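Local coordinates for Glyco_hydro_cc domain-containing protein (Blastomyces gilchristii, PDB 6UB0) that probably hydrolyses the beta-1,3-glucan curdlan from chain ends, acting as a family GH128 exo-beta-1,3-glucanase, at residues 21-33 with 37-49. Sequence-based numbering, arbitrary orientation.
Sequences GPFSWSYNWEPRP and TAGIEYVPMLWGP. With BGC (beta-D-glucopyranose), chain B.
P33 lies over the Y42 ring, its CB 3.5 Å from the ring centroid and almost on the ring normal, a CH-pi contact. With CG anti to the backbone N (chi1 171°), Y42 reaches across into the loop 28-33, where its OH lies 2.8 Å from both N28 OD1 and E30 O. The N28 amide stands nearly perpendicular to the ring (88°) and meets its edge. That amide is itself fixed by the loop: OD1 accepts from E30 N in an Asx turn, while ND2 gives an in-plane bond to a lone pair of R32 O. Strand 23-27, which leads into this loop, and strand 41-42, which follows it, run parallel as neighbours in the TIM barrel of the glycosidase. E41 N bonds S24 O almost straight (2.8 Å, 178°), S26 N returns to E41 O, and V43 N reaches S26 O. Past the strands, M45 N donates to E30 O (3.0 Å), and M45 SD makes an oblique Met-aromatic contact with W29. At the sugar end, the W29 indole spreads one face under the glucose, with CD2 3.6 Å from BGC C5, and W47 NE1 donates to BGC O2 (3.0 Å). On the opposite face the Y27 hydroxyl, hydrogen-bonded to T175 O, sits toward the rim of the indole, and E176 accepts from W29 NE1.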
loop_
_atom_site.group_PDB
_atom_site.type_symbol
_atom_site.label_atom_id
_atom_site.label_comp_id
_atom_site.label_asym_id
_atom_site.label_seq_id
_atom_site.Cartn_x
_atom_site.Cartn_y
_atom_site.Cartn_z
ATOM N N GLY A 21 5.911 3.928 -18.239
ATOM C CA GLY A 21 6.510 4.540 -17.040
ATOM C C GLY A 21 7.224 3.479 -16.187
ATOM O O GLY A 21 7.151 2.295 -16.489
ATOM N N PRO A 22 7.939 3.850 -15.103
ATOM C CA PRO A 22 8.697 2.886 -14.292
ATOM C C PRO A 22 7.844 2.178 -13.233
ATOM O O PRO A 22 8.145 2.245 -12.081
ATOM C CB PRO A 22 9.746 3.742 -13.586
ATOM C CG PRO A 22 9.090 5.108 -13.470
ATOM C CD PRO A 22 8.152 5.240 -14.647
ATOM N N PHE A 23 6.832 1.470 -13.700
ATOM C CA PHE A 23 5.817 0.819 -12.838
ATOM C C PHE A 23 6.069 -0.679 -12.853
ATOM O O PHE A 23 6.380 -1.244 -13.904
ATOM C CB PHE A 23 4.412 1.233 -13.283
ATOM C CG PHE A 23 4.224 2.729 -13.256
ATOM C CD1 PHE A 23 4.128 3.430 -12.067
ATOM C CD2 PHE A 23 4.133 3.451 -14.417
ATOM C CE1 PHE A 23 3.957 4.809 -12.051
ATOM C CE2 PHE A 23 3.906 4.813 -14.401
ATOM C CZ PHE A 23 3.884 5.503 -13.230
ATOM N N SER A 24 6.012 -1.309 -11.695
ATOM C CA SER A 24 6.214 -2.766 -11.611
ATOM C C SER A 24 4.949 -3.399 -11.090
ATOM O O SER A 24 4.847 -4.622 -11.251
ATOM C CB SER A 24 7.413 -3.066 -10.765
ATOM O OG SER A 24 7.192 -2.628 -9.450
ATOM N N TRP A 25 4.044 -2.617 -10.471
ATOM C CA TRP A 25 2.918 -3.212 -9.741
ATOM C C TRP A 25 1.700 -2.288 -9.656
ATOM O O TRP A 25 1.767 -1.052 -9.897
ATOM C CB TRP A 25 3.392 -3.658 -8.354
ATOM C CG TRP A 25 3.630 -2.548 -7.388
ATOM C CD1 TRP A 25 4.691 -1.700 -7.360
ATOM C CD2 TRP A 25 2.772 -2.154 -6.303
ATOM N NE1 TRP A 25 4.557 -0.804 -6.339
ATOM C CE2 TRP A 25 3.396 -1.062 -5.669
ATOM C CE3 TRP A 25 1.534 -2.635 -5.827
ATOM C CZ2 TRP A 25 2.803 -0.418 -4.583
ATOM C CZ3 TRP A 25 0.957 -1.998 -4.761
ATOM C CH2 TRP A 25 1.619 -0.953 -4.118
ATOM N N SER A 26 0.588 -2.926 -9.299
ATOM C CA SER A 26 -0.735 -2.315 -9.209
ATOM C C SER A 26 -1.517 -2.951 -8.075
ATOM O O SER A 26 -1.230 -4.107 -7.709
ATOM C CB SER A 26 -1.491 -2.426 -10.460
ATOM O OG SER A 26 -1.845 -3.750 -10.678
ATOM N N TYR A 27 -2.508 -2.217 -7.566
ATOM C CA TYR A 27 -3.532 -2.786 -6.663
ATOM C C TYR A 27 -4.714 -1.850 -6.760
ATOM O O TYR A 27 -4.540 -0.747 -7.258
ATOM C CB TYR A 27 -2.944 -3.030 -5.264
ATOM C CG TYR A 27 -3.048 -1.894 -4.285
ATOM C CD1 TYR A 27 -2.252 -0.765 -4.439
ATOM C CD2 TYR A 27 -3.949 -1.933 -3.218
ATOM C CE1 TYR A 27 -2.365 0.304 -3.550
ATOM C CE2 TYR A 27 -4.004 -0.913 -2.288
ATOM C CZ TYR A 27 -3.234 0.222 -2.466
ATOM O OH TYR A 27 -3.327 1.319 -1.630
ATOM N N ASN A 28 -5.833 -2.326 -6.283
ATOM C CA ASN A 28 -7.124 -1.647 -6.391
ATOM C C ASN A 28 -7.958 -1.822 -5.133
ATOM O O ASN A 28 -9.191 -1.694 -5.248
ATOM C CB ASN A 28 -7.894 -2.203 -7.580
ATOM C CG ASN A 28 -8.263 -3.666 -7.518
ATOM O OD1 ASN A 28 -7.796 -4.441 -6.677
ATOM N ND2 ASN A 28 -9.141 -4.029 -8.422
ATOM N N TRP A 29 -7.311 -2.060 -3.997
ATOM C CA TRP A 29 -8.011 -2.223 -2.693
ATOM C C TRP A 29 -9.026 -3.358 -2.746
ATOM O O TRP A 29 -9.922 -3.378 -1.858
ATOM C CB TRP A 29 -8.730 -0.923 -2.342
ATOM C CG TRP A 29 -7.859 0.254 -2.047
ATOM C CD1 TRP A 29 -7.322 0.563 -0.842
ATOM C CD2 TRP A 29 -7.427 1.282 -2.963
ATOM N NE1 TRP A 29 -6.580 1.700 -0.935
ATOM C CE2 TRP A 29 -6.627 2.168 -2.219
ATOM C CE3 TRP A 29 -7.629 1.530 -4.319
ATOM C CZ2 TRP A 29 -5.993 3.277 -2.768
ATOM C CZ3 TRP A 29 -7.036 2.664 -4.865
ATOM C CH2 TRP A 29 -6.278 3.546 -4.097
ATOM N N GLU A 30 -8.933 -4.260 -3.734
ATOM C CA GLU A 30 -9.873 -5.377 -3.887
ATOM C C GLU A 30 -9.043 -6.643 -3.899
ATOM O O GLU A 30 -7.821 -6.582 -4.075
ATOM C CB GLU A 30 -10.667 -5.319 -5.192
ATOM C CG GLU A 30 -11.597 -4.142 -5.294
ATOM C CD GLU A 30 -12.688 -4.200 -4.256
ATOM O OE1 GLU A 30 -13.038 -5.330 -3.812
ATOM O OE2 GLU A 30 -13.153 -3.109 -3.872
ATOM N N PRO A 31 -9.707 -7.805 -3.750
ATOM C CA PRO A 31 -9.023 -9.092 -3.890
ATOM C C PRO A 31 -8.815 -9.552 -5.356
ATOM O O PRO A 31 -7.996 -10.455 -5.584
ATOM C CB PRO A 31 -9.982 -10.000 -3.083
ATOM C CG PRO A 31 -11.360 -9.442 -3.409
ATOM C CD PRO A 31 -11.131 -7.946 -3.362
ATOM N N ARG A 32 -9.575 -9.021 -6.313
ATOM C CA ARG A 32 -9.528 -9.459 -7.743
ATOM C C ARG A 32 -9.213 -8.218 -8.565
ATOM O O ARG A 32 -9.512 -7.131 -8.108
ATOM C CB ARG A 32 -10.856 -10.070 -8.217
ATOM C CG ARG A 32 -11.269 -11.333 -7.478
ATOM C CD ARG A 32 -11.172 -12.608 -8.297
ATOM N NE ARG A 32 -11.421 -13.764 -7.426
ATOM C CZ ARG A 32 -11.225 -15.039 -7.763
ATOM N NH1 ARG A 32 -10.776 -15.356 -8.965
ATOM N NH2 ARG A 32 -11.471 -15.998 -6.882
ATOM N N PRO A 33 -8.492 -8.298 -9.697
ATOM C CA PRO A 33 -8.053 -7.079 -10.368
ATOM C C PRO A 33 -9.051 -6.347 -11.269
ATOM O O PRO A 33 -8.767 -5.218 -11.639
ATOM C CB PRO A 33 -6.885 -7.582 -11.241
ATOM C CG PRO A 33 -7.251 -9.010 -11.538
ATOM C CD PRO A 33 -7.862 -9.506 -10.249
ATOM N N THR A 37 -3.297 -5.921 -16.896
ATOM C CA THR A 37 -2.296 -4.934 -17.371
ATOM C C THR A 37 -0.975 -5.679 -17.557
ATOM O O THR A 37 -0.554 -6.343 -16.594
ATOM C CB THR A 37 -2.043 -3.747 -16.417
ATOM O OG1 THR A 37 -3.252 -3.173 -15.929
ATOM C CG2 THR A 37 -1.260 -2.660 -17.114
ATOM N N ALA A 38 -0.405 -5.635 -18.768
ATOM C CA ALA A 38 0.791 -6.409 -19.169
ATOM C C ALA A 38 2.053 -5.821 -18.522
ATOM O O ALA A 38 2.149 -4.644 -18.486
ATOM C CB ALA A 38 0.902 -6.400 -20.686
ATOM N N GLY A 39 2.960 -6.672 -18.028
ATOM C CA GLY A 39 4.259 -6.283 -17.449
ATOM C C GLY A 39 4.115 -5.668 -16.059
ATOM O O GLY A 39 5.119 -5.179 -15.517
ATOM N N ILE A 40 2.936 -5.715 -15.436
ATOM C CA ILE A 40 2.854 -5.203 -14.029
ATOM C C ILE A 40 2.155 -6.208 -13.132
ATOM O O ILE A 40 1.207 -6.868 -13.592
ATOM C CB ILE A 40 2.268 -3.796 -13.932
ATOM C CG1 ILE A 40 1.004 -3.640 -14.753
ATOM C CG2 ILE A 40 3.302 -2.712 -14.272
ATOM C CD1 ILE A 40 0.469 -2.259 -14.674
ATOM N N GLU A 41 2.727 -6.377 -11.940
ATOM C CA GLU A 41 2.321 -7.386 -10.944
ATOM C C GLU A 41 1.117 -6.784 -10.239
ATOM O O GLU A 41 1.291 -5.776 -9.600
ATOM C CB GLU A 41 3.414 -7.674 -9.926
ATOM C CG GLU A 41 2.973 -8.682 -8.881
ATOM C CD GLU A 41 3.935 -8.832 -7.722
ATOM O OE1 GLU A 41 5.148 -8.698 -7.979
ATOM O OE2 GLU A 41 3.463 -9.097 -6.579
ATOM N N TYR A 42 -0.055 -7.384 -10.417
ATOM C CA TYR A 42 -1.231 -7.077 -9.570
ATOM C C TYR A 42 -1.007 -7.709 -8.190
ATOM O O TYR A 42 -0.521 -8.876 -8.047
ATOM C CB TYR A 42 -2.517 -7.610 -10.202
ATOM C CG TYR A 42 -3.698 -7.514 -9.290
ATOM C CD1 TYR A 42 -4.215 -6.268 -8.968
ATOM C CD2 TYR A 42 -4.248 -8.643 -8.701
ATOM C CE1 TYR A 42 -5.300 -6.145 -8.133
ATOM C CE2 TYR A 42 -5.339 -8.523 -7.856
ATOM C CZ TYR A 42 -5.831 -7.263 -7.549
ATOM O OH TYR A 42 -6.877 -7.093 -6.711
ATOM N N VAL A 43 -1.379 -6.963 -7.146
ATOM C CA VAL A 43 -1.272 -7.464 -5.759
ATOM C C VAL A 43 -2.675 -7.525 -5.170
ATOM O O VAL A 43 -3.299 -6.508 -4.907
ATOM C CB VAL A 43 -0.336 -6.588 -4.908
ATOM C CG1 VAL A 43 -0.241 -7.141 -3.502
ATOM C CG2 VAL A 43 1.025 -6.477 -5.550
ATOM N N PRO A 44 -3.211 -8.737 -4.903
ATOM C CA PRO A 44 -4.514 -8.841 -4.249
ATOM C C PRO A 44 -4.492 -8.267 -2.833
ATOM O O PRO A 44 -3.437 -8.325 -2.189
ATOM C CB PRO A 44 -4.781 -10.358 -4.243
ATOM C CG PRO A 44 -3.901 -10.875 -5.339
ATOM C CD PRO A 44 -2.655 -10.020 -5.292
ATOM N N MET A 45 -5.626 -7.674 -2.431
ATOM C CA MET A 45 -5.846 -7.192 -1.044
ATOM C C MET A 45 -7.031 -7.895 -0.381
ATOM O O MET A 45 -8.120 -7.934 -0.939
ATOM C CB MET A 45 -6.001 -5.677 -1.005
ATOM C CG MET A 45 -6.494 -5.206 0.367
ATOM S SD MET A 45 -6.691 -3.427 0.491
ATOM C CE MET A 45 -5.037 -2.898 0.904
ATOM N N LEU A 46 -6.779 -8.404 0.821
ATOM C CA LEU A 46 -7.816 -8.698 1.844
ATOM C C LEU A 46 -8.140 -7.406 2.601
ATOM O O LEU A 46 -7.404 -7.048 3.457
ATOM C CB LEU A 46 -7.302 -9.785 2.788
ATOM C CG LEU A 46 -8.321 -10.230 3.835
ATOM C CD1 LEU A 46 -9.661 -10.435 3.165
ATOM C CD2 LEU A 46 -7.860 -11.509 4.569
ATOM N N TRP A 47 -9.187 -6.713 2.195
ATOM C CA TRP A 47 -9.498 -5.321 2.617
ATOM C C TRP A 47 -9.897 -5.289 4.091
ATOM O O TRP A 47 -9.582 -4.311 4.773
ATOM C CB TRP A 47 -10.611 -4.798 1.721
ATOM C CG TRP A 47 -10.956 -3.369 1.965
ATOM C CD1 TRP A 47 -10.433 -2.276 1.340
ATOM C CD2 TRP A 47 -11.861 -2.875 2.966
ATOM N NE1 TRP A 47 -11.020 -1.140 1.812
ATOM C CE2 TRP A 47 -11.864 -1.475 2.844
ATOM C CE3 TRP A 47 -12.690 -3.477 3.929
ATOM C CZ2 TRP A 47 -12.681 -0.673 3.653
ATOM C CZ3 TRP A 47 -13.480 -2.680 4.734
ATOM C CH2 TRP A 47 -13.466 -1.297 4.595
ATOM N N GLY A 48 -10.669 -6.290 4.477
ATOM C CA GLY A 48 -11.324 -6.409 5.791
ATOM C C GLY A 48 -12.282 -7.597 5.810
ATOM O O GLY A 48 -12.462 -8.325 4.823
ATOM N N PRO A 49 -13.027 -7.741 6.930
ATOM C CA PRO A 49 -13.968 -8.844 7.098
ATOM C C PRO A 49 -14.927 -9.127 5.935
ATOM O O PRO A 49 -15.293 -10.291 5.736
ATOM C CB PRO A 49 -14.824 -8.378 8.278
ATOM C CG PRO A 49 -13.958 -7.403 9.035
ATOM C CD PRO A 49 -13.057 -6.751 8.005
HETATM C C2 BGC B . -11.382 2.635 -0.077
HETATM C C3 BGC B . -11.313 1.746 -1.283
HETATM C C4 BGC B . -11.243 2.663 -2.485
HETATM C C5 BGC B . -10.060 3.643 -2.341
HETATM C C6 BGC B . -9.842 4.744 -3.389
HETATM C C1 BGC B . -10.259 3.632 -0.009
HETATM O O2 BGC B . -11.284 1.745 1.041
HETATM O O3 BGC B . -12.373 0.743 -1.331
HETATM O O4 BGC B . -11.158 1.754 -3.582
HETATM O O5 BGC B . -10.168 4.465 -1.173
HETATM O O6 BGC B . -11.119 5.413 -3.578
HETATM O O HOH W 1 -5.544 -5.124 -4.503
#